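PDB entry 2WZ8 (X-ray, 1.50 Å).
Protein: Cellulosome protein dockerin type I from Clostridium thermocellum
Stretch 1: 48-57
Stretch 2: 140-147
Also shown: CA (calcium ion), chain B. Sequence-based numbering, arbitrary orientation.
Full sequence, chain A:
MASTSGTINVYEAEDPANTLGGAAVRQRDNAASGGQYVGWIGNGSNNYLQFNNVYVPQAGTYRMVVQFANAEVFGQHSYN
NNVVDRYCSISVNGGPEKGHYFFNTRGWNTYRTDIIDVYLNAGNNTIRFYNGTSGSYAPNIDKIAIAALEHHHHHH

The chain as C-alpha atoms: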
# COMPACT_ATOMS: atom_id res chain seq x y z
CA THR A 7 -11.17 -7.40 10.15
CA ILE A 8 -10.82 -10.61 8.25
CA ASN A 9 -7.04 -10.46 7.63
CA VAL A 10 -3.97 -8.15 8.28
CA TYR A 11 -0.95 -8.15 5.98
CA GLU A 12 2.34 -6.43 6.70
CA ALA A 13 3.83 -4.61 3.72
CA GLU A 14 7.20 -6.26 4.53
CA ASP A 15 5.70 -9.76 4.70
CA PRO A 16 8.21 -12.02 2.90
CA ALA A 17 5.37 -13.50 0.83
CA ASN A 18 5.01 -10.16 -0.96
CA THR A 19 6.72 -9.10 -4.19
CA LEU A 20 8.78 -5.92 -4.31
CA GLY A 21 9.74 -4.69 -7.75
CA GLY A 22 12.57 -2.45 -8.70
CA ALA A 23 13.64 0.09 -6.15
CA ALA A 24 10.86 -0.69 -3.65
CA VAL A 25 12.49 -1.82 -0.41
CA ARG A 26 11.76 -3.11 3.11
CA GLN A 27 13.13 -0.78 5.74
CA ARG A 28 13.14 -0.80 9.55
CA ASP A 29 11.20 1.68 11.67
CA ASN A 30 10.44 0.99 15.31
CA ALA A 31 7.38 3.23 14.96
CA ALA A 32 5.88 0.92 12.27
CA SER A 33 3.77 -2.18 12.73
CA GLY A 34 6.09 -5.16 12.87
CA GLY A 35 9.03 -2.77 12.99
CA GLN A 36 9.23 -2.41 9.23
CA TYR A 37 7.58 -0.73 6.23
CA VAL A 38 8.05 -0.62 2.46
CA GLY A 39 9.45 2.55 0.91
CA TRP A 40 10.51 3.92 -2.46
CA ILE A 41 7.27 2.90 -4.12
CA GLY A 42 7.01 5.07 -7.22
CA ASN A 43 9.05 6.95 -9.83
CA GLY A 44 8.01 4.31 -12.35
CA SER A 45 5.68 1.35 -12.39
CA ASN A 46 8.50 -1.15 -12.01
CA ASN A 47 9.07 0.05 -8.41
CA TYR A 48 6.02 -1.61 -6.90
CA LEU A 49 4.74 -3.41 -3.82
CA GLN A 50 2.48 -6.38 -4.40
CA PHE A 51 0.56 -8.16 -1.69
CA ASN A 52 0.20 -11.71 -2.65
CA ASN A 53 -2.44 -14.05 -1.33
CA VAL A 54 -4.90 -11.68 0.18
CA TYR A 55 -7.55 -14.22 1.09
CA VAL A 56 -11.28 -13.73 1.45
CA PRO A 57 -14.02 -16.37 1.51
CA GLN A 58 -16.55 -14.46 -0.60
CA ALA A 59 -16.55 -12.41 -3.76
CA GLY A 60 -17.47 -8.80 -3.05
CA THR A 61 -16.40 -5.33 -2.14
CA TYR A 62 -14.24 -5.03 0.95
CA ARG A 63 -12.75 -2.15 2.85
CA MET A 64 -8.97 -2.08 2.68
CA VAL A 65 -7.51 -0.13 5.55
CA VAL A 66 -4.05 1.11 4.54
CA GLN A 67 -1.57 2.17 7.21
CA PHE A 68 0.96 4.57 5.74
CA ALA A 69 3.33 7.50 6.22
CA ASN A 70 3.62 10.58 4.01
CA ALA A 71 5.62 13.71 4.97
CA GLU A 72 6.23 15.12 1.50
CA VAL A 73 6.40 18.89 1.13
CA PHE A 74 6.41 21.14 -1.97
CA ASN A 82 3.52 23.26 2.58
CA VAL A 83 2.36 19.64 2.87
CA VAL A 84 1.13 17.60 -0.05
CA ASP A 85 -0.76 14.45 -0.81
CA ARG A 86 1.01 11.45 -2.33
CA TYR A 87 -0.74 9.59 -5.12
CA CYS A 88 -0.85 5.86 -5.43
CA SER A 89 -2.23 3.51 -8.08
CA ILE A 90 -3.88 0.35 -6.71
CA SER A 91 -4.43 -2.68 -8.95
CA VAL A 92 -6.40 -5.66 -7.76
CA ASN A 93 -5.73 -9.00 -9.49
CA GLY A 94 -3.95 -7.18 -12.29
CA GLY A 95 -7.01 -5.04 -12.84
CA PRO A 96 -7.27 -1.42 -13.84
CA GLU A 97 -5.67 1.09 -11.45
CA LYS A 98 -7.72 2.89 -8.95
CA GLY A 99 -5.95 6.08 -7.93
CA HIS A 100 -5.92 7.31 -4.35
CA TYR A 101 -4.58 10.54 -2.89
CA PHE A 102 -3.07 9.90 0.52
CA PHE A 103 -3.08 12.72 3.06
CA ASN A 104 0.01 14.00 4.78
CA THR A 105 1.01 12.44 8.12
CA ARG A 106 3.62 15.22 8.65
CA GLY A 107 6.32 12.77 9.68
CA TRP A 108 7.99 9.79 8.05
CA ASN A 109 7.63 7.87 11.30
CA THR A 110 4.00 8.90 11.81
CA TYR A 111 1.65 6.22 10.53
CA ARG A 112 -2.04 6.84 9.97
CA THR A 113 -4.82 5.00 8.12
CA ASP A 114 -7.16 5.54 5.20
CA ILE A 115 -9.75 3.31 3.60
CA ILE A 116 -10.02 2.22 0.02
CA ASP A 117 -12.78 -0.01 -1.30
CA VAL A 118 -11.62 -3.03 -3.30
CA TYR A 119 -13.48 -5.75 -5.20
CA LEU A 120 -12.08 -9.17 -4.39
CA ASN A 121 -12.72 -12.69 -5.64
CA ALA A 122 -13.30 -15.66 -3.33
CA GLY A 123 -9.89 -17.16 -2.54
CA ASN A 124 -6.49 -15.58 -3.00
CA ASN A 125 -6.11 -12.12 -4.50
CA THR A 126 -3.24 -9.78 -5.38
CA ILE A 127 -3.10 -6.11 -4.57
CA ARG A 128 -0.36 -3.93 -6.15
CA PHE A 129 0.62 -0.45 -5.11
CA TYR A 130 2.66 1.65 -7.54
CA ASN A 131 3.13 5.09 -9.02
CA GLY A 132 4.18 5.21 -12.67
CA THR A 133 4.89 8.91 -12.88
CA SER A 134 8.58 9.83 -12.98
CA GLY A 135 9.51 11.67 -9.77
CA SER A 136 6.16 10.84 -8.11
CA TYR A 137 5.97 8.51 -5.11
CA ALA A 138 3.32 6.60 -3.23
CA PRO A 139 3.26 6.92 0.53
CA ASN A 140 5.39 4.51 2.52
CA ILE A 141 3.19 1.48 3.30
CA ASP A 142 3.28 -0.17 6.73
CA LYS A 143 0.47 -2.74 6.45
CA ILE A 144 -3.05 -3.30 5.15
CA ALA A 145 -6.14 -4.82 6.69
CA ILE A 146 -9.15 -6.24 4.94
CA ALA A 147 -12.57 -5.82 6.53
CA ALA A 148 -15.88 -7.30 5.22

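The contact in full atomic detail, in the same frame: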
# COMPACT_ATOMS: atom_id res chain seq x y z
N TYR A 48 7.37 -1.32 -7.47
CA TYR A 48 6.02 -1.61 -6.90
C TYR A 48 6.09 -2.50 -5.66
O TYR A 48 7.08 -3.17 -5.40
CB TYR A 48 5.12 -2.25 -7.97
CG TYR A 48 5.53 -3.61 -8.42
CD1 TYR A 48 5.23 -4.74 -7.67
CD2 TYR A 48 6.27 -3.80 -9.57
CE1 TYR A 48 5.58 -6.00 -8.07
CE2 TYR A 48 6.65 -5.07 -9.97
CZ TYR A 48 6.31 -6.16 -9.23
OH TYR A 48 6.69 -7.44 -9.64
N LEU A 49 4.98 -2.50 -4.92
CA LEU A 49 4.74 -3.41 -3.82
C LEU A 49 3.49 -4.21 -4.16
O LEU A 49 2.43 -3.62 -4.37
CB LEU A 49 4.47 -2.63 -2.52
CG LEU A 49 3.92 -3.36 -1.30
CD1 LEU A 49 4.79 -4.56 -0.88
CD2 LEU A 49 3.63 -2.40 -0.12
N GLN A 50 3.63 -5.51 -4.22
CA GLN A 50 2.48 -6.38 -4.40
C GLN A 50 2.26 -7.31 -3.25
O GLN A 50 3.10 -8.12 -2.93
CB GLN A 50 2.60 -7.16 -5.70
CG GLN A 50 1.42 -8.07 -5.98
CD GLN A 50 1.46 -8.63 -7.37
OE1 GLN A 50 1.39 -7.87 -8.35
NE2 GLN A 50 1.59 -9.95 -7.48
N PHE A 51 1.05 -7.22 -2.69
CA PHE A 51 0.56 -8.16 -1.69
C PHE A 51 0.02 -9.34 -2.45
O PHE A 51 -0.85 -9.22 -3.30
CB PHE A 51 -0.59 -7.55 -0.86
CG PHE A 51 -0.15 -6.44 0.06
CD1 PHE A 51 0.14 -6.72 1.41
CD2 PHE A 51 0.02 -5.16 -0.39
CE1 PHE A 51 0.53 -5.73 2.29
CE2 PHE A 51 0.42 -4.16 0.45
CZ PHE A 51 0.68 -4.45 1.83
N ASN A 52 0.58 -10.47 -2.11
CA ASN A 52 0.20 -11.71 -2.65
C ASN A 52 -0.67 -12.41 -1.58
O ASN A 52 -0.44 -12.37 -0.35
CB ASN A 52 1.43 -12.58 -3.02
CG ASN A 52 2.29 -11.94 -4.07
OD1 ASN A 52 1.76 -11.49 -5.11
ND2 ASN A 52 3.63 -11.92 -3.85
N ASN A 53 -1.61 -13.13 -2.10
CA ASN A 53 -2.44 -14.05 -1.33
C ASN A 53 -3.22 -13.36 -0.24
O ASN A 53 -3.26 -13.77 0.92
CB ASN A 53 -1.59 -15.20 -0.80
CG ASN A 53 -0.91 -15.96 -1.92
OD1 ASN A 53 0.34 -16.13 -1.92
ND2 ASN A 53 -1.68 -16.37 -2.90
N VAL A 54 -3.89 -12.32 -0.66
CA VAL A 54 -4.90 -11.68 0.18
C VAL A 54 -6.18 -12.50 0.04
O VAL A 54 -6.83 -12.54 -1.00
CB VAL A 54 -5.10 -10.21 -0.24
CG1 VAL A 54 -6.27 -9.55 0.54
CG2 VAL A 54 -3.77 -9.45 -0.08
N TYR A 55 -6.51 -13.20 1.10
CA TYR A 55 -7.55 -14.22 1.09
C TYR A 55 -8.84 -13.73 1.70
O TYR A 55 -8.86 -13.27 2.85
CB TYR A 55 -7.10 -15.48 1.85
CG TYR A 55 -8.10 -16.59 1.74
CD1 TYR A 55 -7.99 -17.57 0.76
CD2 TYR A 55 -9.17 -16.64 2.60
CE1 TYR A 55 -8.94 -18.58 0.66
CE2 TYR A 55 -10.12 -17.63 2.49
CZ TYR A 55 -10.00 -18.59 1.53
OH TYR A 55 -10.95 -19.62 1.47
N VAL A 56 -9.92 -13.90 0.94
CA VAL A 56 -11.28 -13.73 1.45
C VAL A 56 -12.17 -14.89 1.03
O VAL A 56 -11.96 -15.49 -0.01
CB VAL A 56 -11.91 -12.39 1.02
CG1 VAL A 56 -11.17 -11.21 1.65
CG2 VAL A 56 -12.01 -12.28 -0.48
N PRO A 57 -13.19 -15.21 1.83
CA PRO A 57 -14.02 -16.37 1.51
C PRO A 57 -15.11 -16.12 0.47
O PRO A 57 -15.72 -17.07 -0.05
CB PRO A 57 -14.71 -16.66 2.85
CG PRO A 57 -14.80 -15.35 3.49
CD PRO A 57 -13.50 -14.68 3.17
N ASN A 140 4.79 5.72 1.93
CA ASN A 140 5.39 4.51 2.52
C ASN A 140 4.26 3.67 3.13
O ASN A 140 3.39 4.20 3.82
CB ASN A 140 6.42 4.87 3.58
CG ASN A 140 7.63 5.56 3.02
OD1 ASN A 140 7.83 5.57 1.80
ND2 ASN A 140 8.45 6.10 3.89
N ILE A 141 4.27 2.38 2.87
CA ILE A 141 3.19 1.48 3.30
C ILE A 141 3.68 0.58 4.42
O ILE A 141 4.70 -0.09 4.29
CB ILE A 141 2.60 0.67 2.16
CG1 ILE A 141 2.20 1.58 0.98
CG2 ILE A 141 1.45 -0.24 2.64
CD1 ILE A 141 1.07 2.44 1.21
N ASP A 142 2.96 0.63 5.53
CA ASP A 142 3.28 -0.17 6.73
C ASP A 142 2.62 -1.57 6.70
O ASP A 142 3.26 -2.62 6.89
CB ASP A 142 2.87 0.62 7.97
CG ASP A 142 3.22 -0.05 9.28
OD1 ASP A 142 3.92 -1.09 9.27
OD2 ASP A 142 2.86 0.54 10.32
N LYS A 143 1.32 -1.54 6.49
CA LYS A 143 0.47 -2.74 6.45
C LYS A 143 -0.88 -2.38 5.85
O LYS A 143 -1.20 -1.21 5.69
CB LYS A 143 0.28 -3.35 7.85
CG LYS A 143 -0.37 -2.44 8.83
CD LYS A 143 -0.79 -3.17 10.10
CE LYS A 143 -1.28 -2.25 11.18
NZ LYS A 143 -1.83 -2.96 12.39
N ILE A 144 -1.64 -3.41 5.51
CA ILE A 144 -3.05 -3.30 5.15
C ILE A 144 -3.88 -4.27 5.97
O ILE A 144 -3.38 -5.27 6.49
CB ILE A 144 -3.28 -3.51 3.63
CG1 ILE A 144 -3.06 -4.96 3.21
CG2 ILE A 144 -2.44 -2.53 2.75
CD1 ILE A 144 -3.41 -5.23 1.76
N ALA A 145 -5.16 -3.94 6.10
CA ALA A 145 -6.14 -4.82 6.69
C ALA A 145 -7.36 -4.88 5.82
O ALA A 145 -7.73 -3.88 5.22
CB ALA A 145 -6.50 -4.34 8.10
N ILE A 146 -7.95 -6.05 5.75
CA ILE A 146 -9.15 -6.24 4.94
C ILE A 146 -10.31 -6.50 5.88
O ILE A 146 -10.25 -7.41 6.71
CB ILE A 146 -9.00 -7.45 3.99
CG1 ILE A 146 -7.81 -7.24 3.05
CG2 ILE A 146 -10.29 -7.71 3.17
CD1 ILE A 146 -7.98 -6.12 2.05
N ALA A 147 -11.34 -5.69 5.74
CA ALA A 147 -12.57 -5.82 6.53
C ALA A 147 -13.80 -6.00 5.62
O ALA A 147 -13.94 -5.32 4.60
CB ALA A 147 -12.68 -4.58 7.36
CA CA B . 4.86 -3.08 8.82

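The two strands, 49-56 and 140-147, run in broadly the same direction, with 26° between their N-to-C vectors, but they are not neighbours in one sheet. Their axes come no closer than 9.2 Å, and the nearest CA pairs, Leu49 CA to Ile141 CA at 8.8 Å, Phe51 CA to Ile144 CA at 9.1 Å and Val54 CA to Ile146 CA at 8.4 Å, are too far apart for backbone pairing. No hydrogen bond crosses the gap. The contact is apolar side-chain packing that buries 301 Å² in total, between residues at least 90 positions apart in sequence.

Along stretch 2, Asn140 lies out of reach of the other strand, and contact begins at Ile141, whose CA-to-CB bond points toward it. Leu49 CD2 sits 4.0 Å from Ile141 CB, a van der Waals contact between aliphatic groups. Ile141 CG2 also lies at the edge of the Phe51 ring, near its plane, 4.4 Å from Phe51 CZ, so this residue touches two successive inward-facing side chains of stretch 1.

Asp142 turns away and does different work: its OD1 lies 2.2 Å from the calcium ion CA and its backbone O 2.5 Å from the same CA, with the remaining ligands from elsewhere in the structure. Its phi/psi of -88/-53 departs from the extended values around it. Lys143 also points away, so two outward residues in succession separate Ile141 from the next inward one, where simple alternation would allow one.

Ile144 resumes the packing against Phe51. Its CD1 stands 3.8 Å from the centroid of the Phe51 ring (CG, CD1, CD2, CE1, CE2 and CZ), only 8° off the ring normal, which places the methyl over the face in a CH-pi contact. Ile144 CG2 adds a contact of 3.8 Å to Phe51 CZ. With Ile144 over a face and Ile141 at the edge, the ring is packed from two directions; Phe51 accordingly has the largest area covered by the opposing stretch, 64 Å².

Ala145 is out of reach, and Ile146 comes back toward stretch 1. It meets two valines: Val54 CG1 is 3.7 Å from Ile146 CG1, and Val56 CG1 is 3.9 Å from Ile146 CG2. The two valines are two residues apart and both point inward, as strand alternation predicts, while Tyr55 between them points away. Ala147 points away at the end of the stretch.

All seven contacting residues are buried and hydrocarbon in side chain, so close packing requires no polar partners here.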